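Local coordinates for protein transcription elongation factor SPT6 (Candida glabrata, PDB 3PJP) that binds the phosphorylated C-terminal repeat domain of RNA polymerase II through its tandem SH2 domain and probably acts as a histone chaperone during transcription elongation, at residues L149-N154 with Y160-K165; I61-K66 with L70-V75. One frame throughout, in Å; residues are numbered along the deposited sequence.

Contact 1. Residues L149-N154 with Y160-K165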
loop_
_atom_site.group_PDB
_atom_site.type_symbol
_atom_site.label_atom_id
_atom_site.label_comp_id
_atom_site.label_asym_id
_atom_site.label_seq_id
_atom_site.Cartn_x
_atom_site.Cartn_y
_atom_site.Cartn_z
ATOM N N LEU A 149 4.279 10.291 -5.608
ATOM C CA LEU A 149 5.435 11.067 -5.197
ATOM C C LEU A 149 5.566 12.167 -6.240
ATOM O O LEU A 149 5.951 11.905 -7.373
ATOM C CB LEU A 149 6.683 10.187 -5.183
ATOM C CG LEU A 149 8.084 10.803 -5.083
ATOM C CD1 LEU A 149 8.172 11.941 -4.074
ATOM C CD2 LEU A 149 9.077 9.711 -4.728
ATOM N N ILE A 150 5.204 13.384 -5.854
ATOM C CA ILE A 150 5.103 14.503 -6.793
ATOM C C ILE A 150 6.175 15.517 -6.409
ATOM O O ILE A 150 6.297 15.884 -5.237
ATOM C CB ILE A 150 3.716 15.152 -6.729
ATOM C CG1 ILE A 150 2.625 14.071 -6.781
ATOM C CG2 ILE A 150 3.540 16.182 -7.856
ATOM C CD1 ILE A 150 1.213 14.603 -6.710
ATOM N N PHE A 151 6.963 15.945 -7.390
ATOM C CA PHE A 151 8.161 16.744 -7.116
ATOM C C PHE A 151 8.536 17.688 -8.255
ATOM O O PHE A 151 8.151 17.492 -9.404
ATOM C CB PHE A 151 9.361 15.842 -6.759
ATOM C CG PHE A 151 9.778 14.896 -7.859
ATOM C CD1 PHE A 151 10.833 15.209 -8.692
ATOM C CD2 PHE A 151 9.131 13.686 -8.044
ATOM C CE1 PHE A 151 11.232 14.342 -9.700
ATOM C CE2 PHE A 151 9.535 12.805 -9.053
ATOM C CZ PHE A 151 10.594 13.145 -9.881
ATOM N N LYS A 152 9.308 18.708 -7.906
ATOM C CA LYS A 152 9.780 19.691 -8.866
ATOM C C LYS A 152 11.092 20.243 -8.329
ATOM O O LYS A 152 11.165 20.689 -7.178
ATOM C CB LYS A 152 8.733 20.797 -9.008
ATOM C CG LYS A 152 8.972 21.786 -10.124
ATOM C CD LYS A 152 7.823 22.796 -10.173
ATOM C CE LYS A 152 8.029 23.852 -11.254
ATOM N NZ LYS A 152 7.672 23.304 -12.580
ATOM N N LEU A 153 12.132 20.189 -9.158
ATOM C CA LEU A 153 13.489 20.543 -8.757
ATOM C C LEU A 153 13.693 22.051 -8.578
ATOM O O LEU A 153 14.361 22.494 -7.643
ATOM C CB LEU A 153 14.480 20.017 -9.799
ATOM C CG LEU A 153 15.951 20.340 -9.535
ATOM C CD1 LEU A 153 16.515 19.463 -8.422
ATOM C CD2 LEU A 153 16.770 20.193 -10.809
ATOM N N ASN A 154 13.122 22.826 -9.492
ATOM C CA ASN A 154 13.189 24.281 -9.447
ATOM C C ASN A 154 12.272 24.846 -10.517
ATOM O O ASN A 154 11.643 24.094 -11.262
ATOM C CB ASN A 154 14.624 24.763 -9.668
ATOM C CG ASN A 154 15.220 24.231 -10.955
ATOM O OD1 ASN A 154 14.578 24.255 -12.006
ATOM N ND2 ASN A 154 16.441 23.719 -10.874
ATOM N N TYR A 160 7.155 16.350 -11.885
ATOM C CA TYR A 160 7.048 14.938 -12.219
ATOM C C TYR A 160 6.223 14.202 -11.183
ATOM O O TYR A 160 6.119 14.630 -10.036
ATOM C CB TYR A 160 8.420 14.284 -12.286
ATOM C CG TYR A 160 9.302 14.815 -13.397
ATOM C CD1 TYR A 160 9.172 14.341 -14.697
ATOM C CD2 TYR A 160 10.273 15.772 -13.137
ATOM C CE1 TYR A 160 9.989 14.818 -15.718
ATOM C CE2 TYR A 160 11.101 16.253 -14.145
ATOM C CZ TYR A 160 10.946 15.771 -15.433
ATOM O OH TYR A 160 11.757 16.247 -16.438
ATOM N N ILE A 161 5.649 13.087 -11.604
ATOM C CA ILE A 161 4.890 12.239 -10.709
ATOM C C ILE A 161 5.448 10.844 -10.798
ATOM O O ILE A 161 5.391 10.201 -11.851
ATOM C CB ILE A 161 3.375 12.234 -11.050
ATOM C CG1 ILE A 161 2.799 13.646 -10.904
ATOM C CG2 ILE A 161 2.626 11.244 -10.153
ATOM C CD1 ILE A 161 1.317 13.743 -11.165
ATOM N N TRP A 162 6.006 10.376 -9.683
ATOM C CA TRP A 162 6.420 8.986 -9.562
ATOM C C TRP A 162 5.422 8.225 -8.692
ATOM O O TRP A 162 4.520 8.818 -8.099
ATOM C CB TRP A 162 7.827 8.886 -8.984
ATOM C CG TRP A 162 8.896 9.293 -9.962
ATOM C CD1 TRP A 162 8.716 9.745 -11.248
ATOM C CD2 TRP A 162 10.307 9.330 -9.719
ATOM N NE1 TRP A 162 9.932 10.036 -11.811
ATOM C CE2 TRP A 162 10.923 9.787 -10.898
ATOM C CE3 TRP A 162 11.110 8.997 -8.621
ATOM C CZ2 TRP A 162 12.315 9.933 -11.009
ATOM C CZ3 TRP A 162 12.484 9.137 -8.729
ATOM C CH2 TRP A 162 13.076 9.600 -9.916
ATOM N N ASN A 163 5.584 6.908 -8.606
ATOM C CA ASN A 163 4.568 6.075 -7.974
ATOM C C ASN A 163 5.212 5.170 -6.943
ATOM O O ASN A 163 6.244 4.571 -7.211
ATOM C CB ASN A 163 3.845 5.240 -9.022
ATOM C CG ASN A 163 3.097 6.103 -10.031
ATOM O OD1 ASN A 163 2.006 6.597 -9.749
ATOM N ND2 ASN A 163 3.695 6.308 -11.197
ATOM N N VAL A 164 4.583 5.077 -5.774
ATOM C CA VAL A 164 5.140 4.309 -4.665
ATOM C C VAL A 164 4.088 3.302 -4.221
ATOM O O VAL A 164 2.940 3.672 -3.979
ATOM C CB VAL A 164 5.491 5.223 -3.478
ATOM C CG1 VAL A 164 5.929 4.393 -2.275
ATOM C CG2 VAL A 164 6.600 6.204 -3.852
ATOM N N LYS A 165 4.465 2.023 -4.128
ATOM C CA LYS A 165 3.513 0.983 -3.717
ATOM C C LYS A 165 3.783 0.558 -2.278
ATOM O O LYS A 165 4.914 0.231 -1.909
ATOM C CB LYS A 165 3.591 -0.226 -4.660
ATOM C CG LYS A 165 2.777 -1.458 -4.194
ATOM C CD LYS A 165 1.345 -1.423 -4.652
ATOM C CE LYS A 165 0.679 -2.783 -4.412
ATOM N NZ LYS A 165 -0.751 -2.801 -4.821
#
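Tyr-160 meets Phe-151 twice, through backbone and side chain, where strand 160-165 pairs antiparallel with strand 149-152 in a beta hairpin of the tandem SH2 module. Tyr-160 N donates to Phe-151 O at 2.9 Å, and Phe-151 N returns a bond to Tyr-160 O. Tyr-160 CB sits over one face of the phenylalanine ring, a CH-pi contact in which it comes within 3.4 Å of Phe-151 CZ; the two rings are slid apart and barely overlap. Ile-161 lies on the other face of the sheet, alongside Ile-150 and pointing the same way, its CG1 4.0 Å from Ile-150 CG2; helix 115-128 adjoins both. Trp-162 pairs with Leu-149 through two more backbone bonds, and its indole receives the edge of Phe-151: Phe-151 CZ lies 3.5 Å from Trp-162 CE2, and the phenyl plane stands at 76° to the five-membered ring. Phe-151 reaches it because chi1 of 62° sets CG between the backbone N and the carbonyl carbon, swinging the ring toward the partner strand. Val-164 CG2 then comes to 4.2 Å from Leu-149 CB. Four backbone bonds therefore fix the register, while an aromatic cluster, extended by Phe-188 edge-to-face with Phe-151, holds the phenylalanine ring over one face by Tyr-160 CB and at its edge by Trp-162.

Contact 2. Residues I61-K66 with L70-V75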
loop_
_atom_site.group_PDB
_atom_site.type_symbol
_atom_site.label_atom_id
_atom_site.label_comp_id
_atom_site.label_asym_id
_atom_site.label_seq_id
_atom_site.Cartn_x
_atom_site.Cartn_y
_atom_site.Cartn_z
ATOM N N ILE A 61 -4.913 -14.444 -1.031
ATOM C CA ILE A 61 -4.170 -15.492 -0.344
ATOM C C ILE A 61 -4.247 -16.786 -1.156
ATOM O O ILE A 61 -5.333 -17.325 -1.391
ATOM C CB ILE A 61 -4.730 -15.729 1.077
ATOM C CG1 ILE A 61 -4.672 -14.442 1.899
ATOM C CG2 ILE A 61 -3.922 -16.796 1.793
ATOM C CD1 ILE A 61 -5.531 -14.497 3.151
ATOM N N GLN A 62 -3.097 -17.280 -1.595
ATOM C CA GLN A 62 -3.040 -18.546 -2.320
ATOM C C GLN A 62 -2.734 -19.694 -1.357
ATOM O O GLN A 62 -1.796 -19.624 -0.547
ATOM C CB GLN A 62 -1.975 -18.490 -3.416
ATOM C CG GLN A 62 -1.636 -19.837 -4.056
ATOM C CD GLN A 62 -2.563 -20.216 -5.195
ATOM O OE1 GLN A 62 -2.615 -19.534 -6.224
ATOM N NE2 GLN A 62 -3.305 -21.310 -5.020
ATOM N N GLU A 63 -3.517 -20.765 -1.433
ATOM C CA GLU A 63 -3.240 -21.929 -0.589
ATOM C C GLU A 63 -2.355 -22.938 -1.292
ATOM O O GLU A 63 -2.476 -23.152 -2.494
ATOM C CB GLU A 63 -4.533 -22.634 -0.216
ATOM C CG GLU A 63 -5.496 -21.818 0.576
ATOM C CD GLU A 63 -6.745 -22.616 0.864
ATOM O OE1 GLU A 63 -7.597 -22.698 -0.037
ATOM O OE2 GLU A 63 -6.853 -23.185 1.969
ATOM N N LEU A 64 -1.471 -23.565 -0.524
ATOM C CA LEU A 64 -0.726 -24.724 -0.987
ATOM C C LEU A 64 -0.876 -25.837 0.036
ATOM O O LEU A 64 -1.219 -25.593 1.195
ATOM C CB LEU A 64 0.760 -24.402 -1.129
ATOM C CG LEU A 64 1.173 -23.114 -1.839
ATOM C CD1 LEU A 64 2.676 -22.980 -1.771
ATOM C CD2 LEU A 64 0.677 -23.087 -3.280
ATOM N N GLU A 65 -0.585 -27.061 -0.394
ATOM C CA GLU A 65 -0.599 -28.215 0.498
ATOM C C GLU A 65 -1.933 -28.383 1.229
ATOM O O GLU A 65 -1.979 -28.560 2.448
ATOM C CB GLU A 65 0.572 -28.144 1.484
ATOM C CG GLU A 65 1.915 -27.935 0.777
ATOM C CD GLU A 65 3.103 -28.021 1.723
ATOM O OE1 GLU A 65 2.901 -28.113 2.945
ATOM O OE2 GLU A 65 4.249 -28.000 1.234
ATOM N N LYS A 66 -3.018 -28.294 0.465
ATOM C CA LYS A 66 -4.338 -28.662 0.954
ATOM C C LYS A 66 -4.474 -30.181 0.870
ATOM O O LYS A 66 -4.051 -30.787 -0.112
ATOM C CB LYS A 66 -5.407 -27.999 0.086
ATOM C CG LYS A 66 -5.327 -26.476 0.027
ATOM C CD LYS A 66 -6.034 -25.909 -1.219
ATOM C CE LYS A 66 -7.518 -26.262 -1.274
ATOM N NZ LYS A 66 -8.301 -25.516 -0.258
ATOM N N LEU A 70 -11.486 -29.039 -0.178
ATOM C CA LEU A 70 -12.179 -28.271 0.849
ATOM C C LEU A 70 -11.341 -27.969 2.087
ATOM O O LEU A 70 -11.819 -27.321 3.016
ATOM C CB LEU A 70 -13.472 -28.981 1.259
ATOM C CG LEU A 70 -14.597 -29.039 0.218
ATOM C CD1 LEU A 70 -15.647 -30.064 0.632
ATOM C CD2 LEU A 70 -15.222 -27.670 0.022
ATOM N N ALA A 71 -10.099 -28.440 2.112
ATOM C CA ALA A 71 -9.275 -28.281 3.304
ATOM C C ALA A 71 -8.405 -27.022 3.246
ATOM O O ALA A 71 -7.940 -26.622 2.188
ATOM C CB ALA A 71 -8.408 -29.508 3.523
ATOM N N LEU A 72 -8.194 -26.423 4.411
ATOM C CA LEU A 72 -7.299 -25.287 4.552
ATOM C C LEU A 72 -5.862 -25.715 4.261
ATOM O O LEU A 72 -5.365 -26.683 4.843
ATOM C CB LEU A 72 -7.405 -24.731 5.972
ATOM C CG LEU A 72 -6.447 -23.595 6.334
ATOM C CD1 LEU A 72 -6.680 -22.379 5.446
ATOM C CD2 LEU A 72 -6.607 -23.245 7.804
ATOM N N GLY A 73 -5.205 -24.999 3.353
ATOM C CA GLY A 73 -3.814 -25.261 3.020
ATOM C C GLY A 73 -2.887 -25.156 4.220
ATOM O O GLY A 73 -3.094 -24.319 5.104
ATOM N N LYS A 74 -1.873 -26.021 4.253
ATOM C CA LYS A 74 -0.846 -25.982 5.294
ATOM C C LYS A 74 0.098 -24.787 5.130
ATOM O O LYS A 74 0.789 -24.396 6.086
ATOM C CB LYS A 74 -0.008 -27.269 5.285
ATOM C CG LYS A 74 -0.671 -28.499 5.895
ATOM C CD LYS A 74 0.324 -29.652 5.925
ATOM C CE LYS A 74 -0.365 -31.000 6.012
ATOM N NZ LYS A 74 0.433 -32.050 5.323
ATOM N N VAL A 75 0.136 -24.232 3.918
ATOM C CA VAL A 75 0.996 -23.093 3.590
ATOM C C VAL A 75 0.127 -22.078 2.868
ATOM O O VAL A 75 -0.609 -22.445 1.960
ATOM C CB VAL A 75 2.172 -23.515 2.671
ATOM C CG1 VAL A 75 3.015 -22.309 2.240
ATOM C CG2 VAL A 75 3.075 -24.519 3.383
HETATM O O HOH W 1 3.275 -30.962 3.887
#
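A classic beta bulge links segments 61-66 and 70-75, with Lys-74 and Val-75 both set against Leu-64 at the surface, near the loop that follows strand 55-64. Leu-64 N donates to Val-75 O at 2.9 Å, and the return bond from Val-75 N to Leu-64 O is long and weak at 3.3 Å. Lys-74 N donates to Glu-65 O (3.1 Å), approaching from well above the carbonyl plane. This irregular pairing lies where strands 55-64 and 75-78, antiparallel neighbours in the sheet of the N-terminal SH2 domain, are joined by the loop. The extended chain of Glu-63 carries OE2 to Gly-73 N, 2.8 Å away and 38° out of the carboxylate plane; Arg-6 forms a salt bridge with the same oxygen. Glu-63 OE1 forms a salt bridge with Lys-66 NZ at 2.9 Å. Bends at chi3 (60°) and chi4 (71°) fold the lysine back, and Lys-66 NZ also reaches Ala-71 O at 2.7 Å. With Asp-42 O and Pro-69 O as further acceptors, four oxygens surround that ammonium group and share its three N-H bonds, which probably stabilises its charge. On the apolar side Leu-64 CD1 rests 4.1 Å from Val-75 CG1. Farther out, a water donates to Glu-65 OE1 and accepts a weak bond from Lys-74 NZ.

How the contacts relate
Contact 2 comes first along the chain and closes before contact 1 opens. Their centres are 40 Å apart, on opposite sides of the chain's centre, and their nearest atoms remain about 13 Å apart, so neither touches the other. Each belongs to its own mixed sheet: contact 2 to the one containing strands 44-52, 55-64 and 75-78, contact 1 to the one containing strands 134-139, 146-152 and 159-166. Helix 86-105 separates the two sheets in sequence, and helix 115-128 follows strand 110-111 of the second. The pair illustrates how a tandem SH2 module repeats a sheet-based architecture: both contacts join antiparallel neighbours, one in a regular hairpin and the other at a beta bulge beside a surface loop.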